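Local coordinates for protein importin-95 (Chaetomium thermophilum, PDB 4XRI) that carries protein cargo into the nucleus as a flexible HEAT-repeat import receptor and probably binds a small GTPase, at residues 531-535 / 585-589; 538-543 / 592-596; 580-584 / 622-626. The protein carries 2 engineered substitutions. All blocks are in the same frame, centred on the assembly; numbering follows the deposited sequence.

Interaction 1: residues 531-535 / 585-589; sequences YEVLS and SLCTV
Segments 531-535 and 585-589 are both regular alpha-helix, each with an i to i+4 backbone bond: Ser535 N to Tyr531 O at 2.9 Å and Val589 N to Ser585 O at 3.1 Å. The short axes run almost parallel, 10° between their N-to-C directions and 8.9 Å apart at closest approach. Across them the CA atoms of Tyr531 and Ser585 lie 6.0 Å apart, and those of Ser535 and Val589 only 4.7 Å. Tyr531 points toward the other helix with chi1 -91°, between wells, so that its ring reaches Ser585, Leu586 and Val589. Ser585 points toward the first helix and sets its CB 3.4 Å from Tyr531 CD2; its m rotamer leaves OG bonded to the carbonyl of Asp581. Leu586 starts out sideways, but its mt rotamer brings CD2 to 3.6 Å from Tyr531 CZ, at the end of a ring whose hydroxyl bonds to Arg559. Thr588 places CG2 3.6 Å from Ser535 OG, while its own OG1 returns to the carbonyl of Thr584. Val589, in the t rotamer, closes the interface: CG2 lies 3.5 Å from Tyr531 O and 3.8 Å from Tyr531 CD1, and CG1 is 4.0 Å from Leu534 CD2. Helix 546-567 covers this apolar side through Leu552, Ile556 and Leu560. Near-parallel neighbours in one layer, with the intervening helix packed in the other, are the hallmark of successive repeats in a HEAT-repeat solenoid.

Interaction 2: residues 538-543 / 592-596; sequences VQNAAN and ATVQR
In this HEAT-repeat solenoid, the turn after helix 524-539 is held by an arginine from helix 573-597. Helix geometry is kept through Gln539 and lost at Asn540 (phi/psi -101/15°); Ala541 and Ala542 are extended (psi 148° and 170°), Asn543 returns to helical phi/psi (-63/-29°, chi1 m), and Ala541 N still bonds to Val538 O at 3.1 Å. Segment 592-596 is continuous helix, with Arg596 N to Ala592 O at 2.9 Å. Arg596 reaches across to the turn (chi1 t, chi2 p, chi3 t, chi4 92°). Its NE and NH2 both donate to Ala541 O, each at 2.8 Å, a forked grip on one carbonyl. NH2 also donates to Asn543 OD1 at 3.1 Å, and NH1 to a water at 3.0 Å, which in turn donates to Asn543 OD1 at 3.1 Å. All three guanidinium nitrogens thus find acceptors. Thr593 OG1 bonds to Leu590 O within its own helix. Beside this polar network, Gln539 and Ala592 are nearest in CA register (5.7 Å), and Val538 CG1 packs 3.7 Å from Ala592 CB.

Interaction 3: residues 580-584 / 622-626; sequences EDMQT and KSSVP
Here the side of helix 573-597 meets the loop that leads into helix 625-640, with the CA atoms of Thr584 and Val625 nearest at 5.3 Å. Segment 580-584 is helical throughout, whereas Ser623 is extended (phi/psi -147/143°). The direct hydrogen bond between the segments joins two hydroxyls: Ser624 OG, in the p rotamer, donates to Thr584 OG1 at 2.8 Å. Thr584 OG1, in the m rotamer, in turn donates a hydrogen bond to Glu580 O at 2.8 Å, a carbonyl that also accepts from Thr584 N at 2.9 Å, so a short hydrogen-bonded chain links the loop to the helix backbone. A capping bond, Val625 N to Ser623 OG at 3.2 Å, secures the start of the next helix. The same OG takes part in a water bridge, the water lying 2.7 Å from Ser623 OG and donating to Glu580 OE2 at 3.1 Å; OE2 is also in a salt bridge with Lys576. Van der Waals contact centres on Val625, whose CG2 lies 3.8 Å from Glu580 CB and touches Gln583 OE1 at 3.7 Å. Behind the contact, Ile615 of helix 605-616 touches both Gln583 and Val625, and Gln583 bonds to Thr563 of helix 546-567, so the two HEAT-repeat neighbours meet over helices of the other layer.

In the fold
From the N terminus, the chain leaves helix 524-539 through the first halves of interactions 1 and 2, passes along helix 546-567 and enters helix 573-597. There 580-584 opens interaction 3 before 585-589 closes interaction 1 and 592-596 closes interaction 2; interaction 3 closes last, at 622-626, after helix 605-616. Every pair of contacts therefore crosses and none nests. Interactions 1 and 2 continue one seam and touch where Ser535 O meets Ala592 CB at 3.7 Å. Interactions 1 and 3 adjoin in sequence, while 2 and 3 stay about 9 Å apart at their nearest atoms. Helix 573-597 thus joins the preceding repeat to the following one.

Interaction 1: residues 531-535 / 585-589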
loop_
_atom_site.group_PDB
_atom_site.type_symbol
_atom_site.label_atom_id
_atom_site.label_comp_id
_atom_site.label_asym_id
_atom_site.label_seq_id
_atom_site.Cartn_x
_atom_site.Cartn_y
_atom_site.Cartn_z
ATOM N N TYR A 531 -3.056 -17.736 16.548
ATOM C CA TYR A 531 -3.703 -18.565 15.537
ATOM C C TYR A 531 -2.945 -18.477 14.219
ATOM O O TYR A 531 -2.790 -19.475 13.516
ATOM C CB TYR A 531 -5.164 -18.147 15.338
ATOM C CG TYR A 531 -6.152 -18.880 16.223
ATOM C CD1 TYR A 531 -6.109 -20.264 16.357
ATOM C CD2 TYR A 531 -7.127 -18.186 16.927
ATOM C CE1 TYR A 531 -7.012 -20.933 17.166
ATOM C CE2 TYR A 531 -8.034 -18.845 17.731
ATOM C CZ TYR A 531 -7.973 -20.217 17.850
ATOM O OH TYR A 531 -8.872 -20.876 18.656
ATOM N N GLU A 532 -2.468 -17.279 13.894
ATOM C CA GLU A 532 -1.674 -17.078 12.685
ATOM C C GLU A 532 -0.393 -17.904 12.744
ATOM O O GLU A 532 0.011 -18.506 11.751
ATOM C CB GLU A 532 -1.335 -15.600 12.489
ATOM C CG GLU A 532 -0.794 -15.286 11.105
ATOM C CD GLU A 532 -0.277 -13.863 10.978
ATOM O OE1 GLU A 532 -0.154 -13.165 12.010
ATOM O OE2 GLU A 532 0.011 -13.442 9.838
ATOM N N VAL A 533 0.230 -17.930 13.918
ATOM C CA VAL A 533 1.423 -18.736 14.151
ATOM C C VAL A 533 1.132 -20.206 13.891
ATOM O O VAL A 533 1.873 -20.884 13.175
ATOM C CB VAL A 533 1.946 -18.576 15.594
ATOM C CG1 VAL A 533 3.166 -19.458 15.808
ATOM C CG2 VAL A 533 2.276 -17.127 15.875
ATOM N N LEU A 534 0.043 -20.686 14.479
ATOM C CA LEU A 534 -0.385 -22.068 14.321
ATOM C C LEU A 534 -0.596 -22.418 12.851
ATOM O O LEU A 534 -0.222 -23.502 12.400
ATOM C CB LEU A 534 -1.668 -22.316 15.116
ATOM C CG LEU A 534 -2.219 -23.742 15.098
ATOM C CD1 LEU A 534 -1.123 -24.733 15.460
ATOM C CD2 LEU A 534 -3.399 -23.871 16.046
ATOM N N SER A 535 -1.194 -21.491 12.112
ATOM C CA SER A 535 -1.406 -21.667 10.683
ATOM C C SER A 535 -0.083 -21.888 9.949
ATOM O O SER A 535 0.035 -22.796 9.129
ATOM C CB SER A 535 -2.136 -20.456 10.096
ATOM O OG SER A 535 -2.209 -20.549 8.683
ATOM N N SER A 585 -9.999 -16.564 12.265
ATOM C CA SER A 585 -8.736 -17.177 12.656
ATOM C C SER A 585 -8.820 -18.700 12.573
ATOM O O SER A 585 -7.898 -19.360 12.094
ATOM C CB SER A 585 -8.342 -16.750 14.072
ATOM O OG SER A 585 -8.047 -15.365 14.128
ATOM N N LEU A 586 -9.933 -19.249 13.050
ATOM C CA LEU A 586 -10.141 -20.692 13.047
ATOM C C LEU A 586 -10.252 -21.239 11.627
ATOM O O LEU A 586 -9.793 -22.346 11.344
ATOM C CB LEU A 586 -11.392 -21.051 13.851
ATOM C CG LEU A 586 -11.230 -21.012 15.372
ATOM C CD1 LEU A 586 -12.578 -21.136 16.062
ATOM C CD2 LEU A 586 -10.291 -22.117 15.829
ATOM N N CYS A 587 -10.865 -20.462 10.740
ATOM C CA CYS A 587 -10.960 -20.844 9.336
ATOM C C CYS A 587 -9.581 -20.840 8.690
ATOM O O CYS A 587 -9.282 -21.685 7.846
ATOM C CB CYS A 587 -11.904 -19.909 8.574
ATOM S SG CYS A 587 -13.667 -20.222 8.847
ATOM N N THR A 588 -8.747 -19.884 9.091
ATOM C CA THR A 588 -7.386 -19.780 8.575
ATOM C C THR A 588 -6.568 -21.020 8.918
ATOM O O THR A 588 -5.872 -21.571 8.068
ATOM C CB THR A 588 -6.672 -18.530 9.128
ATOM O OG1 THR A 588 -7.296 -17.352 8.604
ATOM C CG2 THR A 588 -5.197 -18.533 8.734
ATOM N N VAL A 589 -6.662 -21.457 10.169
ATOM C CA VAL A 589 -5.965 -22.654 10.619
ATOM C C VAL A 589 -6.528 -23.893 9.936
ATOM O O VAL A 589 -5.774 -24.752 9.476
ATOM C CB VAL A 589 -6.066 -22.833 12.149
ATOM C CG1 VAL A 589 -5.355 -24.104 12.573
ATOM C CG2 VAL A 589 -5.476 -21.630 12.866
#

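Interaction 2: residues 538-543 / 592-596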
loop_
_atom_site.group_PDB
_atom_site.type_symbol
_atom_site.label_atom_id
_atom_site.label_comp_id
_atom_site.label_asym_id
_atom_site.label_seq_id
_atom_site.Cartn_x
_atom_site.Cartn_y
_atom_site.Cartn_z
ATOM N N VAL A 538 1.614 -25.181 10.619
ATOM C CA VAL A 538 0.952 -26.233 9.856
ATOM C C VAL A 538 1.398 -26.229 8.402
ATOM O O VAL A 538 1.740 -27.275 7.847
ATOM C CB VAL A 538 -0.583 -26.090 9.909
ATOM C CG1 VAL A 538 -1.239 -26.973 8.857
ATOM C CG2 VAL A 538 -1.094 -26.435 11.293
ATOM N N GLN A 539 1.386 -25.045 7.792
ATOM C CA GLN A 539 1.791 -24.884 6.398
ATOM C C GLN A 539 3.170 -25.484 6.129
ATOM O O GLN A 539 3.392 -26.109 5.091
ATOM C CB GLN A 539 1.794 -23.402 6.002
ATOM C CG GLN A 539 0.428 -22.738 5.996
ATOM C CD GLN A 539 0.507 -21.261 5.660
ATOM O OE1 GLN A 539 1.532 -20.776 5.180
ATOM N NE2 GLN A 539 -0.574 -20.533 5.919
ATOM N N ASN A 540 4.082 -25.297 7.075
ATOM C CA ASN A 540 5.468 -25.711 6.907
ATOM C C ASN A 540 5.805 -27.025 7.608
ATOM O O ASN A 540 6.978 -27.355 7.794
ATOM C CB ASN A 540 6.400 -24.616 7.422
ATOM C CG ASN A 540 6.252 -23.316 6.658
ATOM O OD1 ASN A 540 6.875 -23.125 5.616
ATOM N ND2 ASN A 540 5.422 -22.415 7.174
ATOM N N ALA A 541 4.778 -27.774 7.994
ATOM C CA ALA A 541 4.981 -29.022 8.718
ATOM C C ALA A 541 5.488 -30.122 7.792
ATOM O O ALA A 541 5.154 -30.153 6.608
ATOM C CB ALA A 541 3.689 -29.453 9.396
ATOM N N ALA A 542 6.296 -31.025 8.338
ATOM C CA ALA A 542 6.808 -32.152 7.568
ATOM C C ALA A 542 5.897 -33.367 7.722
ATOM O O ALA A 542 4.992 -33.372 8.561
ATOM C CB ALA A 542 8.219 -32.485 7.993
ATOM N N ASN A 543 6.146 -34.391 6.913
ATOM C CA ASN A 543 5.257 -35.546 6.817
ATOM C C ASN A 543 5.112 -36.350 8.106
ATOM O O ASN A 543 4.068 -36.953 8.351
ATOM C CB ASN A 543 5.739 -36.470 5.703
ATOM C CG ASN A 543 5.657 -35.824 4.338
ATOM O OD1 ASN A 543 4.780 -34.997 4.083
ATOM N ND2 ASN A 543 6.575 -36.192 3.450
ATOM N N ALA A 592 -5.287 -24.235 6.559
ATOM C CA ALA A 592 -3.901 -24.691 6.575
ATOM C C ALA A 592 -3.817 -26.211 6.677
ATOM O O ALA A 592 -3.047 -26.848 5.956
ATOM C CB ALA A 592 -3.144 -24.043 7.722
ATOM N N THR A 593 -4.623 -26.789 7.565
ATOM C CA THR A 593 -4.632 -28.234 7.757
ATOM C C THR A 593 -5.184 -28.949 6.530
ATOM O O THR A 593 -4.719 -30.031 6.173
ATOM C CB THR A 593 -5.461 -28.644 8.989
ATOM O OG1 THR A 593 -6.817 -28.214 8.821
ATOM C CG2 THR A 593 -4.885 -28.026 10.258
ATOM N N VAL A 594 -6.177 -28.343 5.886
ATOM C CA VAL A 594 -6.767 -28.925 4.686
ATOM C C VAL A 594 -5.739 -29.004 3.563
ATOM O O VAL A 594 -5.535 -30.067 2.968
ATOM C CB VAL A 594 -7.991 -28.123 4.198
ATOM C CG1 VAL A 594 -8.447 -28.634 2.839
ATOM C CG2 VAL A 594 -9.133 -28.207 5.211
ATOM N N GLN A 595 -5.093 -27.874 3.282
ATOM C CA GLN A 595 -4.055 -27.811 2.252
ATOM C C GLN A 595 -2.896 -28.753 2.556
ATOM O O GLN A 595 -2.386 -29.432 1.661
ATOM C CB GLN A 595 -3.521 -26.383 2.099
ATOM C CG GLN A 595 -4.502 -25.407 1.478
ATOM C CD GLN A 595 -3.862 -24.072 1.138
ATOM O OE1 GLN A 595 -4.411 -23.012 1.444
ATOM N NE2 GLN A 595 -2.698 -24.118 0.496
ATOM N N ARG A 596 -2.492 -28.795 3.820
ATOM C CA ARG A 596 -1.354 -29.607 4.228
ATOM C C ARG A 596 -1.661 -31.101 4.134
ATOM O O ARG A 596 -0.797 -31.899 3.772
ATOM C CB ARG A 596 -0.925 -29.257 5.652
ATOM C CG ARG A 596 0.391 -29.896 6.055
ATOM C CD ARG A 596 1.498 -29.512 5.087
ATOM N NE ARG A 596 2.711 -30.299 5.302
ATOM C CZ ARG A 596 2.989 -31.437 4.672
ATOM N NH1 ARG A 596 2.141 -31.928 3.779
ATOM N NH2 ARG A 596 4.118 -32.085 4.936
HETATM O O HOH W 1 2.480 -34.360 2.073
#

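Interaction 3: residues 580-584 / 622-626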
loop_
_atom_site.group_PDB
_atom_site.type_symbol
_atom_site.label_atom_id
_atom_site.label_comp_id
_atom_site.label_asym_id
_atom_site.label_seq_id
_atom_site.Cartn_x
_atom_site.Cartn_y
_atom_site.Cartn_z
ATOM N N GLU A 580 -16.214 -12.672 15.207
ATOM C CA GLU A 580 -15.819 -12.728 13.805
ATOM C C GLU A 580 -14.319 -12.968 13.647
ATOM O O GLU A 580 -13.895 -13.707 12.756
ATOM C CB GLU A 580 -16.237 -11.444 13.085
ATOM C CG GLU A 580 -17.735 -11.374 12.812
ATOM C CD GLU A 580 -18.174 -10.053 12.212
ATOM O OE1 GLU A 580 -17.310 -9.182 11.978
ATOM O OE2 GLU A 580 -19.390 -9.888 11.975
ATOM N N ASP A 581 -13.521 -12.364 14.525
ATOM C CA ASP A 581 -12.081 -12.606 14.535
ATOM C C ASP A 581 -11.776 -14.061 14.894
ATOM O O ASP A 581 -10.853 -14.663 14.349
ATOM C CB ASP A 581 -11.373 -11.667 15.518
ATOM C CG ASP A 581 -11.264 -10.247 14.998
ATOM O OD1 ASP A 581 -10.905 -9.355 15.795
ATOM O OD2 ASP A 581 -11.536 -10.021 13.801
ATOM N N MET A 582 -12.555 -14.616 15.819
ATOM C CA MET A 582 -12.399 -16.006 16.244
ATOM C C MET A 582 -12.647 -16.972 15.086
ATOM O O MET A 582 -11.837 -17.864 14.816
ATOM C CB MET A 582 -13.354 -16.318 17.399
ATOM C CG MET A 582 -13.175 -17.695 18.011
ATOM S SD MET A 582 -14.346 -17.973 19.357
ATOM C CE MET A 582 -14.277 -16.386 20.184
ATOM N N GLN A 583 -13.771 -16.779 14.406
ATOM C CA GLN A 583 -14.151 -17.637 13.293
ATOM C C GLN A 583 -13.191 -17.493 12.118
ATOM O O GLN A 583 -12.850 -18.476 11.463
ATOM C CB GLN A 583 -15.578 -17.321 12.852
ATOM C CG GLN A 583 -16.648 -17.751 13.848
ATOM C CD GLN A 583 -18.040 -17.359 13.410
ATOM O OE1 GLN A 583 -18.236 -16.310 12.799
ATOM N NE2 GLN A 583 -19.017 -18.205 13.716
ATOM N N THR A 584 -12.743 -16.266 11.866
ATOM C CA THR A 584 -11.818 -16.000 10.768
ATOM C C THR A 584 -10.465 -16.657 11.023
ATOM O O THR A 584 -9.856 -17.233 10.118
ATOM C CB THR A 584 -11.615 -14.487 10.549
ATOM O OG1 THR A 584 -12.866 -13.884 10.200
ATOM C CG2 THR A 584 -10.620 -14.240 9.430
ATOM N N LYS A 622 -20.794 -6.171 6.844
ATOM C CA LYS A 622 -19.343 -6.062 6.788
ATOM C C LYS A 622 -18.689 -7.063 7.735
ATOM O O LYS A 622 -18.628 -6.848 8.943
ATOM C CB LYS A 622 -18.904 -4.634 7.111
ATOM C CG LYS A 622 -19.402 -3.625 6.093
ATOM C CD LYS A 622 -18.906 -2.220 6.375
ATOM C CE LYS A 622 -19.338 -1.271 5.270
ATOM N NZ LYS A 622 -18.879 0.124 5.508
ATOM N N SER A 623 -18.210 -8.162 7.164
ATOM C CA SER A 623 -17.611 -9.240 7.935
ATOM C C SER A 623 -16.503 -9.911 7.132
ATOM O O SER A 623 -16.608 -10.061 5.916
ATOM C CB SER A 623 -18.674 -10.263 8.343
ATOM O OG SER A 623 -18.094 -11.367 9.014
ATOM N N SER A 624 -15.436 -10.306 7.819
ATOM C CA SER A 624 -14.317 -10.979 7.170
ATOM C C SER A 624 -14.551 -12.483 7.120
ATOM O O SER A 624 -13.765 -13.228 6.535
ATOM C CB SER A 624 -13.009 -10.674 7.903
ATOM O OG SER A 624 -13.014 -11.223 9.207
ATOM N N VAL A 625 -15.642 -12.922 7.738
ATOM C CA VAL A 625 -15.917 -14.345 7.913
ATOM C C VAL A 625 -16.292 -15.108 6.632
ATOM O O VAL A 625 -15.757 -16.190 6.400
ATOM C CB VAL A 625 -17.041 -14.561 8.955
ATOM C CG1 VAL A 625 -17.406 -16.029 9.051
ATOM C CG2 VAL A 625 -16.609 -14.031 10.314
ATOM N N PRO A 626 -17.215 -14.568 5.806
ATOM C CA PRO A 626 -17.557 -15.353 4.612
ATOM C C PRO A 626 -16.358 -15.601 3.703
ATOM O O PRO A 626 -16.264 -16.655 3.074
ATOM C CB PRO A 626 -18.604 -14.480 3.902
ATOM C CG PRO A 626 -19.170 -13.616 4.956
ATOM C CD PRO A 626 -18.027 -13.340 5.893
HETATM O O HOH W 2 -20.202 -12.378 10.340
#